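Local coordinates for protein maleate cis-trans isomerase (Pseudomonas putida, PDB 4FQ5) that probably catalyses the cis-trans isomerization of maleate to fumarate, converting one geometric isomer of the dicarboxylate into the other about its C2-C3 double bond, at residues D144-A148 with L149-R153; A194-P198 with M199-G203; K70-K74 with E75-R79. The protein carries 1 engineered substitution. One frame throughout, in Å; residues are numbered along the deposited sequence.

In the fold
Three short stretches illustrate how a chain enters and leaves its helices. Interaction 1 ends helix 138-149 before strand 153-158, whereas interactions 2 and 3 lie where helices 201-206 and 74-81 begin. None touches another. Interactions 1 and 3 are farthest apart, about 29 Å between centres and on opposite sides of the chain's centre; interactions 2 and 3 approach to about 9 Å between nearest atoms. Their relation to the bound maleic acid differs. The side chain of L77, in interaction 3, lies about 5 Å from the ligand, that of H196 in interaction 2 about 11 Å, and that of I146 in interaction 1 about 14 Å.

Interaction 1 (D144-A148 with L149-R153); sequences DGIRA and LGAKR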
ATOM      1  N   ASP A 144       1.287 -24.348  18.552  1.00 33.39           N
ATOM      2  CA  ASP A 144      -0.123 -24.260  18.163  1.00 33.96           C
ATOM      3  C   ASP A 144      -0.315 -24.277  16.642  1.00 33.01           C
ATOM      4  O   ASP A 144      -1.253 -24.898  16.143  1.00 33.98           O
ATOM      5  CB  ASP A 144      -0.801 -23.031  18.788  1.00 34.24           C
ATOM      6  CG  ASP A 144      -0.900 -23.126  20.307  1.00 36.42           C
ATOM      7  OD1 ASP A 144      -0.738 -24.242  20.841  1.00 37.27           O
ATOM      8  OD2 ASP A 144      -1.130 -22.088  20.967  1.00 35.89           O
ATOM      9  N   GLY A 145       0.578 -23.603  15.919  1.00 32.13           N
ATOM     10  CA  GLY A 145       0.525 -23.569  14.455  1.00 31.43           C
ATOM     11  C   GLY A 145       0.783 -24.932  13.841  1.00 31.99           C
ATOM     12  O   GLY A 145       0.117 -25.329  12.877  1.00 32.02           O
ATOM     13  N   ILE A 146       1.755 -25.652  14.394  1.00 31.81           N
ATOM     14  CA  ILE A 146       2.045 -27.017  13.950  1.00 32.40           C
ATOM     15  C   ILE A 146       0.829 -27.922  14.180  1.00 33.77           C
ATOM     16  O   ILE A 146       0.434 -28.670  13.284  1.00 33.65           O
ATOM     17  CB  ILE A 146       3.318 -27.591  14.621  1.00 32.35           C
ATOM     18  CG1 ILE A 146       4.561 -26.895  14.064  1.00 31.15           C
ATOM     19  CG2 ILE A 146       3.409 -29.107  14.416  1.00 33.18           C
ATOM     20  CD1 ILE A 146       5.823 -27.081  14.878  1.00 30.68           C
ATOM     21  N   ARG A 147       0.231 -27.840  15.369  1.00 34.59           N
ATOM     22  CA  ARG A 147      -0.976 -28.612  15.668  1.00 36.79           C
ATOM     23  C   ARG A 147      -2.141 -28.229  14.745  1.00 37.08           C
ATOM     24  O   ARG A 147      -2.860 -29.099  14.269  1.00 37.94           O
ATOM     25  CB  ARG A 147      -1.383 -28.478  17.143  1.00 37.87           C
ATOM     26  CG  ARG A 147      -0.472 -29.222  18.111  1.00 39.65           C
ATOM     27  CD  ARG A 147      -0.751 -28.831  19.556  1.00 40.60           C
ATOM     28  NE  ARG A 147       0.187 -29.467  20.484  1.00 42.28           N
ATOM     29  CZ  ARG A 147       0.431 -29.048  21.726  1.00 43.07           C
ATOM     30  NH1 ARG A 147      -0.181 -27.974  22.204  1.00 43.89           N
ATOM     31  NH2 ARG A 147       1.305 -29.693  22.491  1.00 43.27           N
ATOM     32  N   ALA A 148      -2.309 -26.932  14.483  1.00 36.69           N
ATOM     33  CA  ALA A 148      -3.367 -26.446  13.581  1.00 36.96           C
ATOM     34  C   ALA A 148      -3.219 -27.028  12.179  1.00 37.18           C
ATOM     35  O   ALA A 148      -4.206 -27.357  11.523  1.00 37.37           O
ATOM     36  CB  ALA A 148      -3.365 -24.924  13.523  1.00 36.32           C
ATOM     37  N   LEU A 149      -1.974 -27.154  11.731  1.00 37.36           N
ATOM     38  CA  LEU A 149      -1.666 -27.807  10.464  1.00 38.17           C
ATOM     39  C   LEU A 149      -1.953 -29.310  10.496  1.00 40.01           C
ATOM     40  O   LEU A 149      -2.064 -29.951   9.446  1.00 40.08           O
ATOM     41  CB  LEU A 149      -0.201 -27.565  10.101  1.00 37.37           C
ATOM     42  CG  LEU A 149       0.228 -26.482   9.098  1.00 37.65           C
ATOM     43  CD1 LEU A 149      -0.866 -25.508   8.680  1.00 36.80           C
ATOM     44  CD2 LEU A 149       1.445 -25.756   9.637  1.00 36.26           C
ATOM     45  N   GLY A 150      -2.070 -29.870  11.700  1.00 41.14           N
ATOM     46  CA  GLY A 150      -2.218 -31.317  11.863  1.00 41.44           C
ATOM     47  C   GLY A 150      -0.917 -32.051  11.586  1.00 41.79           C
ATOM     48  O   GLY A 150      -0.912 -33.266  11.399  1.00 42.79           O
ATOM     49  N   ALA A 151       0.188 -31.308  11.563  1.00 40.71           N
ATOM     50  CA  ALA A 151       1.507 -31.877  11.330  1.00 41.29           C
ATOM     51  C   ALA A 151       1.987 -32.644  12.568  1.00 42.40           C
ATOM     52  O   ALA A 151       1.899 -32.148  13.688  1.00 43.23           O
ATOM     53  CB  ALA A 151       2.496 -30.785  10.947  1.00 39.09           C
ATOM     54  N   LYS A 152       2.474 -33.862  12.350  1.00 43.45           N
ATOM     55  CA  LYS A 152       2.898 -34.746  13.437  1.00 44.93           C
ATOM     56  C   LYS A 152       4.414 -34.813  13.558  1.00 44.03           C
ATOM     57  O   LYS A 152       4.958 -35.112  14.628  1.00 42.94           O
ATOM     58  CB  LYS A 152       2.345 -36.155  13.214  1.00 47.51           C
ATOM     59  CG  LYS A 152       1.255 -36.553  14.187  1.00 51.34           C
ATOM     60  CD  LYS A 152      -0.109 -36.010  13.802  1.00 52.74           C
ATOM     61  CE  LYS A 152      -1.003 -35.950  15.029  1.00 55.49           C
ATOM     62  NZ  LYS A 152      -2.446 -36.114  14.693  1.00 58.04           N
ATOM     63  N   ARG A 153       5.080 -34.547  12.441  1.00 43.06           N
ATOM     64  CA  ARG A 153       6.518 -34.631  12.342  1.00 43.16           C
ATOM     65  C   ARG A 153       6.974 -33.389  11.590  1.00 41.59           C
ATOM     66  O   ARG A 153       6.305 -32.932  10.660  1.00 41.13           O
ATOM     67  CB  ARG A 153       6.916 -35.905  11.595  1.00 45.22           C
ATOM     68  CG  ARG A 153       8.366 -36.326  11.761  1.00 47.36           C
ATOM     69  CD  ARG A 153       8.559 -37.779  11.345  1.00 50.12           C
ATOM     70  NE  ARG A 153       9.640 -38.426  12.090  1.00 53.19           N
ATOM     71  CZ  ARG A 153      10.910 -38.463  11.696  1.00 55.29           C
ATOM     72  NH1 ARG A 153      11.821 -39.075  12.436  1.00 56.97           N
ATOM     73  NH2 ARG A 153      11.276 -37.889  10.559  1.00 57.43           N
TER
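L149 N gives to G145 O at 3.0 Å, a regular bond of the final turn. Two further backbone bonds then end the helix. G150 N gives to R147 O at 2.8 Å, coming from well above the carbonyl plane, and A151 N reaches five residues back to I146 O at 3.2 Å, tilted 22° from the plane of that carbonyl. This pair of bonds, with G150 at a positive phi of 73° that suits glycine, is the Schellman motif, a classic way of turning a chain out of an alpha-helix; here it leads from helix 138-149 toward strand 153-158.

The apolar contact that often accompanies the motif is also present: I146 CG2 meets A151 CB at 4.0 Å. With chi1 at -71°, CG1 stays beside the backbone N of I146, and CG2, anti to that N, is the branch that meets A151. L149 lies alongside the final turn, its CB 3.4 Å from I146 O and its CD2 3.5 Å from G145 O.

From the same turn, I146 and L149 both pack on I242 of strand 241-243. Among the charged groups, R147 forms a salt bridge with E175.

Interaction 2 (A194-P198 with M199-G203); sequences AAHDP and MNLPG
D197 meets M199 through its carboxylate: OD1 accepts the backbone N-H of M199 at 2.8 Å. The donor comes from above the carboxylate plane, 39° out of it. CG of D197 stands opposite its own backbone N (chi1 -170°), which swings the acid forward along the chain to the residue two places on. This is an Asx turn. The same acid oxygen also rests 3.3 Å from M199 CB.

Two backbone bonds reinforce it. N200 N gives to D197 O at 3.0 Å, and L201 N to P198 O at 3.1 Å, each donor standing above its carbonyl plane. The backbone angles make these overlapping type I turns, which feed directly into helix 201-206. P198 O additionally faces CD of P202 at 3.5 Å.

Side chains fill in around this frame. N200 ND2 packs on D197 CB at 3.6 Å, while the N200 amide is inclined by 67° to the H196 ring. A methyl of L201, CD2, comes to the edge of that ring, near its plane. Farther out, H196 packs on L185, L201 on S226, and M199 and P202 on helix 230-237.

Neither proline nitrogen carries a hydrogen, so P198 enters the turns, and P202 the first turn of the helix, without offering a donor. The N-H groups of M199, N200 and L201 are each taken up locally, and the negative charge of D197 probably interacts favourably with the dipoles of the N-H groups at the approach to the helix.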
ATOM      1  N   ALA A 194      20.663 -11.648  11.868  1.00 30.10           N
ATOM      2  CA  ALA A 194      19.875 -10.790  10.975  1.00 30.91           C
ATOM      3  C   ALA A 194      20.499 -10.643   9.587  1.00 31.39           C
ATOM      4  O   ALA A 194      19.791 -10.412   8.608  1.00 31.55           O
ATOM      5  CB  ALA A 194      19.657  -9.421  11.602  1.00 30.26           C
ATOM      6  N   ALA A 195      21.821 -10.787   9.509  1.00 32.87           N
ATOM      7  CA  ALA A 195      22.551 -10.599   8.254  1.00 34.21           C
ATOM      8  C   ALA A 195      22.563 -11.850   7.371  1.00 34.30           C
ATOM      9  O   ALA A 195      23.005 -11.786   6.223  1.00 35.81           O
ATOM     10  CB  ALA A 195      23.971 -10.109   8.521  1.00 33.94           C
ATOM     11  N   HIS A 196      22.080 -12.974   7.901  1.00 33.23           N
ATOM     12  CA  HIS A 196      22.024 -14.228   7.145  1.00 33.27           C
ATOM     13  C   HIS A 196      21.100 -14.103   5.967  1.00 33.42           C
ATOM     14  O   HIS A 196      19.926 -13.737   6.115  1.00 32.39           O
ATOM     15  CB  HIS A 196      21.596 -15.396   8.028  1.00 32.74           C
ATOM     16  CG  HIS A 196      21.476 -16.706   7.286  1.00 32.93           C
ATOM     17  ND1 HIS A 196      22.544 -17.475   6.990  1.00 34.39           N
ATOM     18  CD2 HIS A 196      20.366 -17.365   6.773  1.00 32.25           C
ATOM     19  CE1 HIS A 196      22.135 -18.567   6.319  1.00 34.03           C
ATOM     20  NE2 HIS A 196      20.802 -18.499   6.187  1.00 34.23           N
ATOM     21  N   ASP A 197      21.629 -14.415   4.789  1.00 33.60           N
ATOM     22  CA  ASP A 197      20.886 -14.292   3.537  1.00 34.09           C
ATOM     23  C   ASP A 197      19.759 -15.318   3.481  1.00 33.42           C
ATOM     24  O   ASP A 197      20.020 -16.523   3.484  1.00 34.23           O
ATOM     25  CB  ASP A 197      21.846 -14.463   2.352  1.00 35.30           C
ATOM     26  CG  ASP A 197      21.215 -14.107   1.012  1.00 36.08           C
ATOM     27  OD1 ASP A 197      19.969 -14.165   0.855  1.00 36.80           O
ATOM     28  OD2 ASP A 197      21.988 -13.783   0.094  1.00 36.74           O
ATOM     29  N   PRO A 198      18.493 -14.851   3.434  1.00 32.77           N
ATOM     30  CA  PRO A 198      17.372 -15.796   3.367  1.00 33.17           C
ATOM     31  C   PRO A 198      17.354 -16.644   2.089  1.00 34.51           C
ATOM     32  O   PRO A 198      16.699 -17.689   2.055  1.00 33.66           O
ATOM     33  CB  PRO A 198      16.132 -14.894   3.445  1.00 32.95           C
ATOM     34  CG  PRO A 198      16.605 -13.542   3.026  1.00 32.76           C
ATOM     35  CD  PRO A 198      18.036 -13.449   3.464  1.00 32.93           C
ATOM     36  N   MET A 199      18.085 -16.214   1.062  1.00 36.54           N
ATOM     37  CA  MET A 199      18.153 -16.977  -0.186  1.00 38.70           C
ATOM     38  C   MET A 199      19.057 -18.207  -0.070  1.00 38.42           C
ATOM     39  O   MET A 199      19.035 -19.078  -0.938  1.00 38.42           O
ATOM     40  CB  MET A 199      18.558 -16.093  -1.374  1.00 41.60           C
ATOM     41  CG  MET A 199      17.516 -15.049  -1.776  1.00 43.67           C
ATOM     42  SD  MET A 199      15.815 -15.649  -1.909  1.00 50.10           S
ATOM     43  CE  MET A 199      16.005 -17.003  -3.071  1.00 49.61           C
ATOM     44  N   ASN A 200      19.831 -18.280   1.013  1.00 37.70           N
ATOM     45  CA  ASN A 200      20.560 -19.491   1.366  1.00 37.53           C
ATOM     46  C   ASN A 200      19.638 -20.599   1.862  1.00 36.22           C
ATOM     47  O   ASN A 200      19.989 -21.770   1.792  1.00 35.98           O
ATOM     48  CB  ASN A 200      21.614 -19.211   2.447  1.00 38.46           C
ATOM     49  CG  ASN A 200      22.759 -18.351   1.953  1.00 39.73           C
ATOM     50  OD1 ASN A 200      23.035 -18.280   0.759  1.00 41.56           O
ATOM     51  ND2 ASN A 200      23.440 -17.694   2.880  1.00 39.93           N
ATOM     52  N   LEU A 201      18.463 -20.227   2.369  1.00 35.46           N
ATOM     53  CA  LEU A 201      17.590 -21.184   3.054  1.00 34.83           C
ATOM     54  C   LEU A 201      17.032 -22.314   2.178  1.00 35.44           C
ATOM     55  O   LEU A 201      16.970 -23.454   2.642  1.00 34.82           O
ATOM     56  CB  LEU A 201      16.467 -20.473   3.830  1.00 34.30           C
ATOM     57  CG  LEU A 201      16.902 -19.592   5.009  1.00 34.15           C
ATOM     58  CD1 LEU A 201      15.716 -18.790   5.526  1.00 34.49           C
ATOM     59  CD2 LEU A 201      17.516 -20.421   6.132  1.00 34.57           C
ATOM     60  N   PRO A 202      16.620 -22.011   0.923  1.00 35.12           N
ATOM     61  CA  PRO A 202      16.153 -23.101   0.066  1.00 35.76           C
ATOM     62  C   PRO A 202      17.191 -24.221  -0.135  1.00 36.38           C
ATOM     63  O   PRO A 202      16.823 -25.390  -0.151  1.00 37.30           O
ATOM     64  CB  PRO A 202      15.842 -22.394  -1.256  1.00 36.70           C
ATOM     65  CG  PRO A 202      15.454 -21.015  -0.840  1.00 35.77           C
ATOM     66  CD  PRO A 202      16.403 -20.697   0.285  1.00 34.95           C
ATOM     67  N   GLY A 203      18.466 -23.865  -0.262  1.00 36.99           N
ATOM     68  CA  GLY A 203      19.531 -24.851  -0.453  1.00 38.16           C
ATOM     69  C   GLY A 203      19.822 -25.652   0.806  1.00 38.79           C
ATOM     70  O   GLY A 203      20.139 -26.838   0.734  1.00 39.93           O
TER

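Interaction 3 (K70-K74 with E75-R79); sequences KHVTK and EELAR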
ATOM      1  N   LYS A  70      22.147  -9.094  23.109  1.00 32.90           N
ATOM      2  CA  LYS A  70      23.013  -8.897  21.950  1.00 33.91           C
ATOM      3  C   LYS A  70      23.541 -10.230  21.415  1.00 34.36           C
ATOM      4  O   LYS A  70      23.826 -10.352  20.229  1.00 34.66           O
ATOM      5  CB  LYS A  70      24.187  -7.986  22.304  1.00 35.11           C
ATOM      6  CG  LYS A  70      23.794  -6.583  22.751  1.00 35.62           C
ATOM      7  CD  LYS A  70      24.986  -5.825  23.313  1.00 36.50           C
ATOM      8  CE  LYS A  70      25.879  -5.259  22.218  1.00 37.78           C
ATOM      9  NZ  LYS A  70      25.216  -4.162  21.448  1.00 38.61           N
ATOM     10  N   HIS A  71      23.677 -11.218  22.299  1.00 34.03           N
ATOM     11  CA  HIS A  71      24.196 -12.532  21.930  1.00 33.63           C
ATOM     12  C   HIS A  71      23.312 -13.603  22.464  1.00 33.49           C
ATOM     13  O   HIS A  71      22.893 -13.553  23.622  1.00 33.45           O
ATOM     14  CB  HIS A  71      25.632 -12.717  22.422  1.00 34.84           C
ATOM     15  CG  HIS A  71      26.585 -11.674  21.890  1.00 35.35           C
ATOM     16  ND1 HIS A  71      27.291 -11.847  20.759  1.00 36.23           N
ATOM     17  CD2 HIS A  71      26.903 -10.399  22.362  1.00 35.98           C
ATOM     18  CE1 HIS A  71      28.035 -10.747  20.523  1.00 36.96           C
ATOM     19  NE2 HIS A  71      27.790  -9.862  21.505  1.00 36.11           N
ATOM     20  N   VAL A  72      23.014 -14.582  21.613  1.00 33.03           N
ATOM     21  CA  VAL A  72      22.051 -15.626  21.940  1.00 32.34           C
ATOM     22  C   VAL A  72      22.763 -16.748  22.697  1.00 33.86           C
ATOM     23  O   VAL A  72      23.170 -17.757  22.110  1.00 32.42           O
ATOM     24  CB  VAL A  72      21.328 -16.157  20.678  1.00 31.76           C
ATOM     25  CG1 VAL A  72      20.160 -17.056  21.062  1.00 31.89           C
ATOM     26  CG2 VAL A  72      20.836 -14.995  19.814  1.00 31.32           C
ATOM     27  N   THR A  73      22.929 -16.527  24.002  1.00 34.18           N
ATOM     28  CA  THR A  73      23.517 -17.496  24.926  1.00 35.36           C
ATOM     29  C   THR A  73      22.520 -17.713  26.057  1.00 36.22           C
ATOM     30  O   THR A  73      21.652 -16.868  26.285  1.00 34.13           O
ATOM     31  CB  THR A  73      24.813 -16.957  25.558  1.00 36.33           C
ATOM     32  OG1 THR A  73      24.504 -15.825  26.386  1.00 36.16           O
ATOM     33  CG2 THR A  73      25.824 -16.545  24.486  1.00 36.47           C
ATOM     34  N   LYS A  74      22.640 -18.831  26.772  1.00 38.02           N
ATOM     35  CA  LYS A  74      21.752 -19.113  27.901  1.00 38.92           C
ATOM     36  C   LYS A  74      21.717 -17.962  28.913  1.00 38.49           C
ATOM     37  O   LYS A  74      20.642 -17.570  29.372  1.00 37.45           O
ATOM     38  CB  LYS A  74      22.138 -20.425  28.605  1.00 42.11           C
ATOM     39  CG  LYS A  74      21.299 -20.711  29.847  1.00 43.66           C
ATOM     40  CD  LYS A  74      19.906 -21.215  29.489  1.00 45.38           C
ATOM     41  CE  LYS A  74      18.821 -20.582  30.351  1.00 46.26           C
ATOM     42  NZ  LYS A  74      18.164 -19.446  29.632  1.00 47.51           N
ATOM     43  N   GLU A  75      22.891 -17.429  29.250  1.00 39.34           N
ATOM     44  CA  GLU A  75      23.006 -16.339  30.223  1.00 40.75           C
ATOM     45  C   GLU A  75      22.250 -15.085  29.761  1.00 39.01           C
ATOM     46  O   GLU A  75      21.516 -14.469  30.543  1.00 37.31           O
ATOM     47  CB  GLU A  75      24.482 -16.014  30.496  1.00 44.68           C
ATOM     48  CG  GLU A  75      24.737 -14.689  31.203  1.00 48.43           C
ATOM     49  CD  GLU A  75      26.091 -14.094  30.854  1.00 53.13           C
ATOM     50  OE1 GLU A  75      26.123 -12.999  30.250  1.00 55.87           O
ATOM     51  OE2 GLU A  75      27.127 -14.720  31.168  1.00 56.71           O
ATOM     52  N   GLU A  76      22.431 -14.709  28.498  1.00 36.92           N
ATOM     53  CA  GLU A  76      21.753 -13.528  27.973  1.00 35.81           C
ATOM     54  C   GLU A  76      20.246 -13.747  27.854  1.00 34.28           C
ATOM     55  O   GLU A  76      19.471 -12.850  28.165  1.00 33.46           O
ATOM     56  CB  GLU A  76      22.367 -13.060  26.653  1.00 35.53           C
ATOM     57  CG  GLU A  76      23.725 -12.385  26.815  1.00 37.10           C
ATOM     58  CD  GLU A  76      23.975 -11.287  25.793  1.00 37.74           C
ATOM     59  OE1 GLU A  76      25.138 -11.097  25.389  1.00 39.35           O
ATOM     60  OE2 GLU A  76      23.018 -10.598  25.392  1.00 38.19           O
ATOM     61  N   LEU A  77      19.850 -14.949  27.434  1.00 33.90           N
ATOM     62  CA  LEU A  77      18.439 -15.342  27.342  1.00 34.28           C
ATOM     63  C   LEU A  77      17.722 -15.266  28.699  1.00 34.84           C
ATOM     64  O   LEU A  77      16.625 -14.708  28.798  1.00 33.87           O
ATOM     65  CB  LEU A  77      18.319 -16.762  26.770  1.00 34.69           C
ATOM     66  CG  LEU A  77      18.026 -17.085  25.288  1.00 35.44           C
ATOM     67  CD1 LEU A  77      17.944 -15.882  24.361  1.00 34.35           C
ATOM     68  CD2 LEU A  77      18.995 -18.125  24.747  1.00 34.18           C
ATOM     69  N   ALA A  78      18.345 -15.835  29.732  1.00 33.91           N
ATOM     70  CA  ALA A  78      17.774 -15.843  31.084  1.00 35.06           C
ATOM     71  C   ALA A  78      17.605 -14.424  31.628  1.00 34.47           C
ATOM     72  O   ALA A  78      16.551 -14.084  32.170  1.00 34.66           O
ATOM     73  CB  ALA A  78      18.626 -16.693  32.026  1.00 34.76           C
ATOM     74  N   ARG A  79      18.634 -13.597  31.462  1.00 35.28           N
ATOM     75  CA  ARG A  79      18.585 -12.196  31.882  1.00 35.82           C
ATOM     76  C   ARG A  79      17.490 -11.431  31.134  1.00 34.52           C
ATOM     77  O   ARG A  79      16.710 -10.694  31.740  1.00 33.72           O
ATOM     78  CB  ARG A  79      19.931 -11.515  31.646  1.00 38.18           C
ATOM     79  CG  ARG A  79      20.097 -10.209  32.411  1.00 41.64           C
ATOM     80  CD  ARG A  79      20.683  -9.116  31.534  1.00 44.26           C
ATOM     81  NE  ARG A  79      19.774  -8.762  30.439  1.00 46.30           N
ATOM     82  CZ  ARG A  79      18.792  -7.864  30.521  1.00 46.84           C
ATOM     83  NH1 ARG A  79      18.029  -7.628  29.463  1.00 45.95           N
ATOM     84  NH2 ARG A  79      18.564  -7.205  31.653  1.00 48.17           N
TER
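E76 reaches back from the first turn of its helix and sets its carboxylate against the backbone of K70 and H71. OE2 accepts K70 N at 2.9 Å on its syn side, 18° out of the carboxylate plane and nearly straight at the hydrogen; a second, weak bond comes from H71 N. Two N-H groups thus bear on one oxygen, which would favour a charged carboxylate. The other oxygen, OE1, lies in the plane of the H71 imidazole at its edge, 3.6 Å from CD2, with ring and carboxylate turned 75° apart.

T73 crosses the stem of the same glutamate. Its OG1 sits between the backbone N and the carbonyl carbon (chi1 65°), where it accepts E76 N at 3.2 Å. T73 holds the N-cap position just before helix 74-81, and this is its capping bond. The reciprocal bond of a capping box is absent, the E76 carboxylate being engaged at K70 and H71. Regular helical bonding starts at once, with L77 N giving to T73 O nearly along the C=O axis at 2.9 Å, followed by A78 N to K74 O.

On the buried side L77 and V72 lie obliquely against each other, L77 CD2 being 4.0 Å from V72 CG1. V72 is the centre of an inverse gamma turn, closed by a weak T73 N to H71 O bond. K74 instead curls over the helix start, carrying NZ to 3.7 Å from A78 CB.

K70 NZ forms a salt bridge with D93 of the second subunit. Within its chain, the stretch joins strand 59-67 to helix 74-81; V72 and L77 pack on L164 of helix 162-174 and on V105 of helix 104-108, a maleic acid pocket residue, and the L77 side chain lies about 5 Å from the ligand.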